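Long-range contacts in 4'-phospho-dehydrooxetanocin synthase (PDB 5UL3), which catalyses the oxidative ring contraction of dAMP to an oxetane aldehyde in oxetanocin A biosynthesis, using S-adenosylmethionine, a [4Fe-4S] cluster and cobalamin: residues F476-M480 with Y552-V556; N566-N570 with Y581-V586; M690-Q694 with M732-S736. All blocks are in the same frame, centred on the assembly; numbering follows the deposited sequence. Where two conformers were deposited one is given.

Contact 1: F476-M480 with Y552-V556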
# COMPACT_ATOMS: atom_id res chain seq x y z
N PHE A 476 20.34 -2.91 -9.79
CA PHE A 476 20.69 -2.45 -11.14
C PHE A 476 19.89 -1.20 -11.50
O PHE A 476 18.69 -1.12 -11.24
CB PHE A 476 20.39 -3.56 -12.16
CG PHE A 476 21.12 -4.85 -11.89
CD1 PHE A 476 22.46 -4.98 -12.23
CD2 PHE A 476 20.45 -5.95 -11.36
CE1 PHE A 476 23.14 -6.17 -12.01
CE2 PHE A 476 21.13 -7.15 -11.14
CZ PHE A 476 22.47 -7.26 -11.47
N ASP A 477 20.56 -0.22 -12.11
CA ASP A 477 19.82 0.88 -12.71
C ASP A 477 20.48 1.28 -14.02
O ASP A 477 21.69 1.11 -14.19
CB ASP A 477 19.67 2.10 -11.77
CG ASP A 477 20.98 2.86 -11.56
OD1 ASP A 477 21.92 2.29 -10.98
OD2 ASP A 477 21.03 4.07 -11.93
N GLN A 478 19.67 1.81 -14.93
CA GLN A 478 20.05 1.91 -16.33
C GLN A 478 21.16 2.92 -16.58
O GLN A 478 21.89 2.79 -17.57
CB GLN A 478 18.82 2.25 -17.18
CG GLN A 478 17.81 1.10 -17.33
CD GLN A 478 16.79 1.01 -16.19
OE1 GLN A 478 16.91 1.70 -15.17
NE2 GLN A 478 15.78 0.18 -16.39
N LEU A 479 21.33 3.91 -15.70
CA LEU A 479 22.36 4.91 -15.91
C LEU A 479 23.69 4.53 -15.27
O LEU A 479 24.64 5.32 -15.35
CB LEU A 479 21.90 6.27 -15.39
CG LEU A 479 20.63 6.78 -16.08
CD1 LEU A 479 20.20 8.15 -15.57
CD2 LEU A 479 20.86 6.81 -17.59
N MET A 480 23.79 3.35 -14.66
CA MET A 480 25.03 2.93 -14.02
C MET A 480 26.09 2.62 -15.07
O MET A 480 25.85 1.88 -16.02
CB MET A 480 24.80 1.68 -13.16
CG MET A 480 26.03 1.25 -12.34
SD MET A 480 25.78 -0.37 -11.58
CE MET A 480 24.40 -0.02 -10.46
N TYR A 552 14.00 10.37 -12.62
CA TYR A 552 14.90 9.40 -13.25
C TYR A 552 14.59 9.23 -14.73
O TYR A 552 15.51 9.10 -15.55
CB TYR A 552 14.84 8.06 -12.53
CG TYR A 552 16.04 7.16 -12.80
CD1 TYR A 552 16.06 6.31 -13.90
CD2 TYR A 552 17.15 7.17 -11.96
CE1 TYR A 552 17.16 5.49 -14.17
CE2 TYR A 552 18.25 6.35 -12.21
CZ TYR A 552 18.24 5.52 -13.32
OH TYR A 552 19.32 4.71 -13.60
N SER A 553 13.30 9.23 -15.11
CA SER A 553 12.98 9.13 -16.53
C SER A 553 13.52 10.34 -17.29
O SER A 553 14.05 10.20 -18.40
CB SER A 553 11.47 9.00 -16.75
OG SER A 553 10.76 10.17 -16.38
N ARG A 554 13.45 11.52 -16.68
CA ARG A 554 14.01 12.70 -17.34
C ARG A 554 15.53 12.67 -17.38
O ARG A 554 16.13 13.16 -18.34
CB ARG A 554 13.49 13.97 -16.66
CG ARG A 554 11.97 14.05 -16.69
CD ARG A 554 11.45 15.42 -16.29
NE ARG A 554 11.69 15.73 -14.88
CZ ARG A 554 10.89 15.36 -13.88
NH1 ARG A 554 9.79 14.64 -14.12
NH2 ARG A 554 11.19 15.71 -12.64
N MET A 555 16.17 12.08 -16.36
CA MET A 555 17.62 11.87 -16.42
C MET A 555 17.98 10.95 -17.57
O MET A 555 18.99 11.16 -18.25
CB MET A 555 18.12 11.28 -15.10
CG MET A 555 17.98 12.21 -13.91
SD MET A 555 17.99 11.35 -12.31
CE MET A 555 19.53 10.44 -12.35
N VAL A 556 17.17 9.91 -17.79
CA VAL A 556 17.42 9.00 -18.90
C VAL A 556 17.22 9.72 -20.23
O VAL A 556 18.04 9.61 -21.15
CB VAL A 556 16.52 7.76 -18.79
CG1 VAL A 556 16.49 6.99 -20.11
CG2 VAL A 556 17.00 6.89 -17.66
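Residues 476-480 form a loop with a type I beta turn from D477 to M480, closed by M480 N to D477 O at 3.1 Å. Residues 552-556 are helical. The nearest CA atoms, those of L479 and V556, are 7.1 Å apart, so side chains from both segments fill the gap, chiefly Y552 from the helix and L479 from the turn. Y552 OH donates to D477 OD2 in a very short hydrogen bond of 2.5 Å. The same OH accepts from the turn amide L479 N at 3.0 Å. L479 CD1 lies over one face of the Y552 ring, and L479 CG is 3.9 Å from Y552 CZ. The leucine methyls reach the helix: L479 CD1 is 3.8 Å from M555 CB, and L479 CD2 is 3.9 Å from V556 CG2. D477 OD1 has other partners, a salt bridge to R445 and a hydrogen bond to Q442. Q478 NE2 is hydrogen-bonded to M544 O. The Q478 side chain is about 7 Å from that of E545, which places the turn close to the S-adenosylmethionine site. One buried phenol, acting as donor and acceptor, thus joins a charged carboxylate and a turn amide, while the leucine covers one face of its ring.

Contact 2: N566-N570 with Y581-V586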
# COMPACT_ATOMS: atom_id res chain seq x y z
N ASN A 566 19.63 5.66 -28.04
CA ASN A 566 18.25 5.38 -27.69
C ASN A 566 18.21 4.36 -26.56
O ASN A 566 18.69 3.23 -26.71
CB ASN A 566 17.47 4.88 -28.91
CG ASN A 566 16.69 5.99 -29.59
OD1 ASN A 566 16.87 7.18 -29.29
ND2 ASN A 566 15.81 5.62 -30.52
N LEU A 567 17.66 4.77 -25.41
CA LEU A 567 17.54 3.90 -24.25
C LEU A 567 16.11 3.51 -23.93
O LEU A 567 15.88 2.39 -23.47
CB LEU A 567 18.16 4.58 -23.02
CG LEU A 567 19.66 4.89 -23.07
CD1 LEU A 567 20.09 5.71 -21.87
CD2 LEU A 567 20.48 3.62 -23.17
N ILE A 568 15.15 4.40 -24.17
CA ILE A 568 13.75 4.11 -23.89
C ILE A 568 13.13 3.47 -25.12
O ILE A 568 13.01 4.10 -26.17
CB ILE A 568 12.99 5.38 -23.49
CG1 ILE A 568 13.64 6.03 -22.27
CG2 ILE A 568 11.52 5.06 -23.19
CD1 ILE A 568 12.98 7.32 -21.81
N MET A 569 12.71 2.21 -24.98
CA MET A 569 12.12 1.45 -26.08
C MET A 569 10.68 1.90 -26.31
O MET A 569 10.22 2.92 -25.79
CB MET A 569 12.23 -0.04 -25.78
CG MET A 569 13.64 -0.49 -25.40
SD MET A 569 14.90 0.11 -26.55
CE MET A 569 14.40 -0.73 -28.06
N ASN A 570 9.94 1.13 -27.12
CA ASN A 570 8.57 1.48 -27.50
C ASN A 570 8.51 2.89 -28.09
O ASN A 570 7.54 3.63 -27.90
CB ASN A 570 7.61 1.32 -26.32
CG ASN A 570 6.13 1.35 -26.73
OD1 ASN A 570 5.80 1.27 -27.91
ND2 ASN A 570 5.25 1.48 -25.73
N TYR A 581 8.02 3.12 -18.26
CA TYR A 581 8.79 2.98 -19.49
C TYR A 581 9.51 1.64 -19.48
O TYR A 581 9.79 1.07 -18.42
CB TYR A 581 9.82 4.10 -19.62
CG TYR A 581 9.25 5.50 -19.72
CD1 TYR A 581 8.83 6.01 -20.94
CD2 TYR A 581 9.17 6.32 -18.60
CE1 TYR A 581 8.32 7.29 -21.04
CE2 TYR A 581 8.67 7.61 -18.69
CZ TYR A 581 8.25 8.09 -19.92
OH TYR A 581 7.75 9.37 -20.03
N ALA A 582 9.81 1.15 -20.68
CA ALA A 582 10.72 0.03 -20.86
C ALA A 582 12.04 0.62 -21.37
O ALA A 582 12.07 1.27 -22.41
CB ALA A 582 10.15 -0.99 -21.84
N THR A 583 13.12 0.41 -20.60
CA THR A 583 14.35 1.17 -20.77
C THR A 583 15.56 0.24 -20.79
O THR A 583 15.68 -0.64 -19.93
CB THR A 583 14.53 2.19 -19.63
OG1 THR A 583 13.29 2.90 -19.41
CG2 THR A 583 15.65 3.19 -19.95
N SER A 584 16.45 0.45 -21.76
CA SER A 584 17.70 -0.29 -21.84
C SER A 584 18.78 0.40 -21.01
O SER A 584 18.65 1.55 -20.60
CB SER A 584 18.15 -0.44 -23.29
OG SER A 584 17.20 -1.13 -24.07
N PHE A 585 19.87 -0.33 -20.76
CA PHE A 585 20.97 0.16 -19.94
C PHE A 585 22.00 0.86 -20.82
O PHE A 585 22.33 0.38 -21.90
CB PHE A 585 21.64 -0.98 -19.19
CG PHE A 585 20.83 -1.52 -18.04
CD1 PHE A 585 19.64 -2.20 -18.26
CD2 PHE A 585 21.27 -1.37 -16.74
CE1 PHE A 585 18.88 -2.70 -17.20
CE2 PHE A 585 20.53 -1.85 -15.67
CZ PHE A 585 19.33 -2.53 -15.90
N VAL A 586 22.53 1.98 -20.31
CA VAL A 586 23.57 2.71 -21.04
C VAL A 586 24.87 1.91 -21.07
O VAL A 586 25.67 2.06 -22.01
CB VAL A 586 23.76 4.11 -20.44
CG1 VAL A 586 24.53 4.04 -19.12
CG2 VAL A 586 24.48 5.02 -21.44
O HOH W 1 8.89 2.54 -23.10
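L567 reaches across the end of the 581-586 segment. L567 CD2 lies 3.9 Å from both F585 C and V586 CA, and L567 CD1 is 4.3 Å from V586 CB. I568 does the same further back along that segment. Its CG2 meets Y581 CD1 at 3.6 Å, and its CG1 is 4.2 Å from T583 CG2. M569 takes the exposed margin, where its SD is 3.6 Å from S584 OG.

Between these side chains the backbones pair directly. S584 N donates to L567 O at 2.6 Å, in an almost straight bond. M569 N donates to A582 O at 2.8 Å. T583 CA adds a CA-H...O contact to L567 O at 3.3 Å. I568 and T583 therefore face each other in a single bridge, with their CA atoms 4.3 Å apart. Water 1 bridges the ends of the segments: it lies 3.0 Å from M569 O and accepts from A582 N at 2.9 Å.

E560 OE2, on helix 551-563, accepts from the amides of L567 and I568. On the 581-586 side, Y581 pairs through its backbone with I546, and V586 with Q478. I568 and T583 are the non-hydrogen-bonded pair of an isolated antiparallel beta bridge, flanked by the S584-L567 and M569-A582 bonds, in the connection from helix 551-563 to helix 588-617.

Contact 3: M690-Q694 with M732-S736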
# COMPACT_ATOMS: atom_id res chain seq x y z
N MET A 690 26.62 -18.30 -15.72
CA MET A 690 25.45 -18.57 -14.90
C MET A 690 25.06 -20.05 -14.94
O MET A 690 24.66 -20.61 -13.91
CB MET A 690 24.28 -17.70 -15.34
CG MET A 690 23.05 -17.80 -14.44
SD MET A 690 21.90 -16.44 -14.67
CE MET A 690 21.31 -16.68 -16.35
N THR A 691 25.17 -20.69 -16.11
CA THR A 691 24.97 -22.14 -16.17
C THR A 691 25.86 -22.86 -15.17
O THR A 691 25.44 -23.83 -14.53
CB THR A 691 25.24 -22.65 -17.59
OG1 THR A 691 24.25 -22.14 -18.49
CG2 THR A 691 25.21 -24.17 -17.63
N ASN A 692 27.09 -22.37 -15.01
CA ASN A 692 28.02 -22.99 -14.07
C ASN A 692 27.55 -22.79 -12.63
O ASN A 692 27.56 -23.72 -11.82
CB ASN A 692 29.42 -22.41 -14.26
CG ASN A 692 30.50 -23.40 -13.94
OD1 ASN A 692 31.41 -23.12 -13.15
ND2 ASN A 692 30.42 -24.58 -14.54
N TRP A 693 27.13 -21.56 -12.30
CA TRP A 693 26.64 -21.29 -10.96
C TRP A 693 25.37 -22.06 -10.67
O TRP A 693 25.12 -22.45 -9.52
CB TRP A 693 26.40 -19.79 -10.80
CG TRP A 693 26.26 -19.39 -9.38
CD1 TRP A 693 25.10 -19.08 -8.72
CD2 TRP A 693 27.32 -19.27 -8.43
NE1 TRP A 693 25.38 -18.75 -7.41
CE2 TRP A 693 26.74 -18.86 -7.21
CE3 TRP A 693 28.70 -19.46 -8.49
CZ2 TRP A 693 27.49 -18.65 -6.06
CZ3 TRP A 693 29.45 -19.25 -7.35
CH2 TRP A 693 28.84 -18.84 -6.15
N GLN A 694 24.54 -22.30 -11.69
CA GLN A 694 23.30 -23.04 -11.50
C GLN A 694 23.53 -24.44 -10.96
O GLN A 694 22.63 -25.02 -10.35
CB GLN A 694 22.54 -23.10 -12.83
CG GLN A 694 21.19 -23.81 -12.75
CD GLN A 694 20.43 -23.80 -14.06
OE1 GLN A 694 20.92 -24.30 -15.07
NE2 GLN A 694 19.23 -23.23 -14.05
N MET A 732 17.70 -27.57 -16.81
CA MET A 732 19.00 -27.02 -16.43
C MET A 732 19.77 -26.54 -17.66
O MET A 732 19.82 -27.22 -18.68
CB MET A 732 19.83 -28.05 -15.69
CG MET A 732 19.37 -28.31 -14.28
SD MET A 732 20.49 -29.39 -13.39
CE MET A 732 22.01 -28.46 -13.45
N GLY A 733 20.41 -25.38 -17.53
CA GLY A 733 21.20 -24.80 -18.60
C GLY A 733 20.41 -24.27 -19.78
O GLY A 733 21.02 -23.70 -20.69
N ASN A 734 19.10 -24.46 -19.79
CA ASN A 734 18.21 -23.83 -20.76
C ASN A 734 17.79 -22.46 -20.24
O ASN A 734 17.37 -22.33 -19.09
CB ASN A 734 16.98 -24.71 -20.99
CG ASN A 734 16.89 -25.24 -22.40
OD1 ASN A 734 17.72 -24.93 -23.25
ND2 ASN A 734 15.87 -26.05 -22.66
N TRP A 735 17.92 -21.44 -21.08
CA TRP A 735 17.61 -20.08 -20.67
C TRP A 735 16.66 -19.43 -21.68
O TRP A 735 16.73 -19.69 -22.88
CB TRP A 735 18.90 -19.25 -20.50
CG TRP A 735 19.86 -19.81 -19.46
CD1 TRP A 735 21.02 -20.48 -19.70
CD2 TRP A 735 19.72 -19.74 -18.03
NE1 TRP A 735 21.62 -20.83 -18.50
CE2 TRP A 735 20.84 -20.39 -17.47
CE3 TRP A 735 18.76 -19.19 -17.17
CZ2 TRP A 735 21.02 -20.51 -16.09
CZ3 TRP A 735 18.94 -19.30 -15.80
CH2 TRP A 735 20.06 -19.96 -15.27
N SER A 736 15.75 -18.60 -21.16
CA SER A 736 14.78 -17.86 -21.98
C SER A 736 14.11 -16.74 -21.18
O SER A 736 14.00 -16.80 -19.95
CB SER A 736 13.72 -18.80 -22.56
OG SER A 736 12.86 -19.31 -21.55
O HOH W 2 17.40 -23.27 -16.41
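A Met-aromatic contact and two hydrogen bonds anchor the last modelled residues on helix 683-709, in the C-terminal helix bundle. M690 CE sits 3.5 Å from the centroid of the six-membered ring of W735, only 7° off the ring normal. This is a CH-pi contact. M690 SD lies over the same ring, 4.4 Å from that centroid.

The indole is also held at its edge. W735 NE1 donates to T691 OG1 at 2.9 Å, in a nearly straight bond; T691 OG1 is also hydrogen-bonded to L687 O of its own helix. Q694 is one turn on from M690, and Q694 OE1 accepts from G733 N at 2.7 Å. Q694 NE2 gives a bond to water 2 at 3.0 Å, and the water donates to N734 O at 2.8 Å. The chain bends at G733, whose phi is positive (72°), a value that favours glycine.

The contact lies away from the cofactor sites. W735 also touches M599 and S603 of helix 588-617, so it contacts both helices. M690 packs on A596 and W600 of helix 588-617 and on L640 of helix 620-648. The segment after helix 720-730 is thereby bound against the bundle.

In the fold
The three contacts follow one another along the chain; none nests in or crosses another. Contact 1 closes first, spanning 71 residues, and ties the loop after strand 470-473 of the radical SAM sheet to helix 551-563. Contact 2 then closes a loop of 10 residues within the connection between helices 551-563 and 588-617. The two touch: Q478 O is 2.9 Å from V586 N, a probable hydrogen bond, and F585 packs on D477 and Q478. Contact 3, the last, fastens the final modelled residues to helix 683-709, with its centre about 28 Å from that of contact 1 and 26 Å from that of contact 2. Helix 588-617, which starts just after contact 2, packs against M690 and W735.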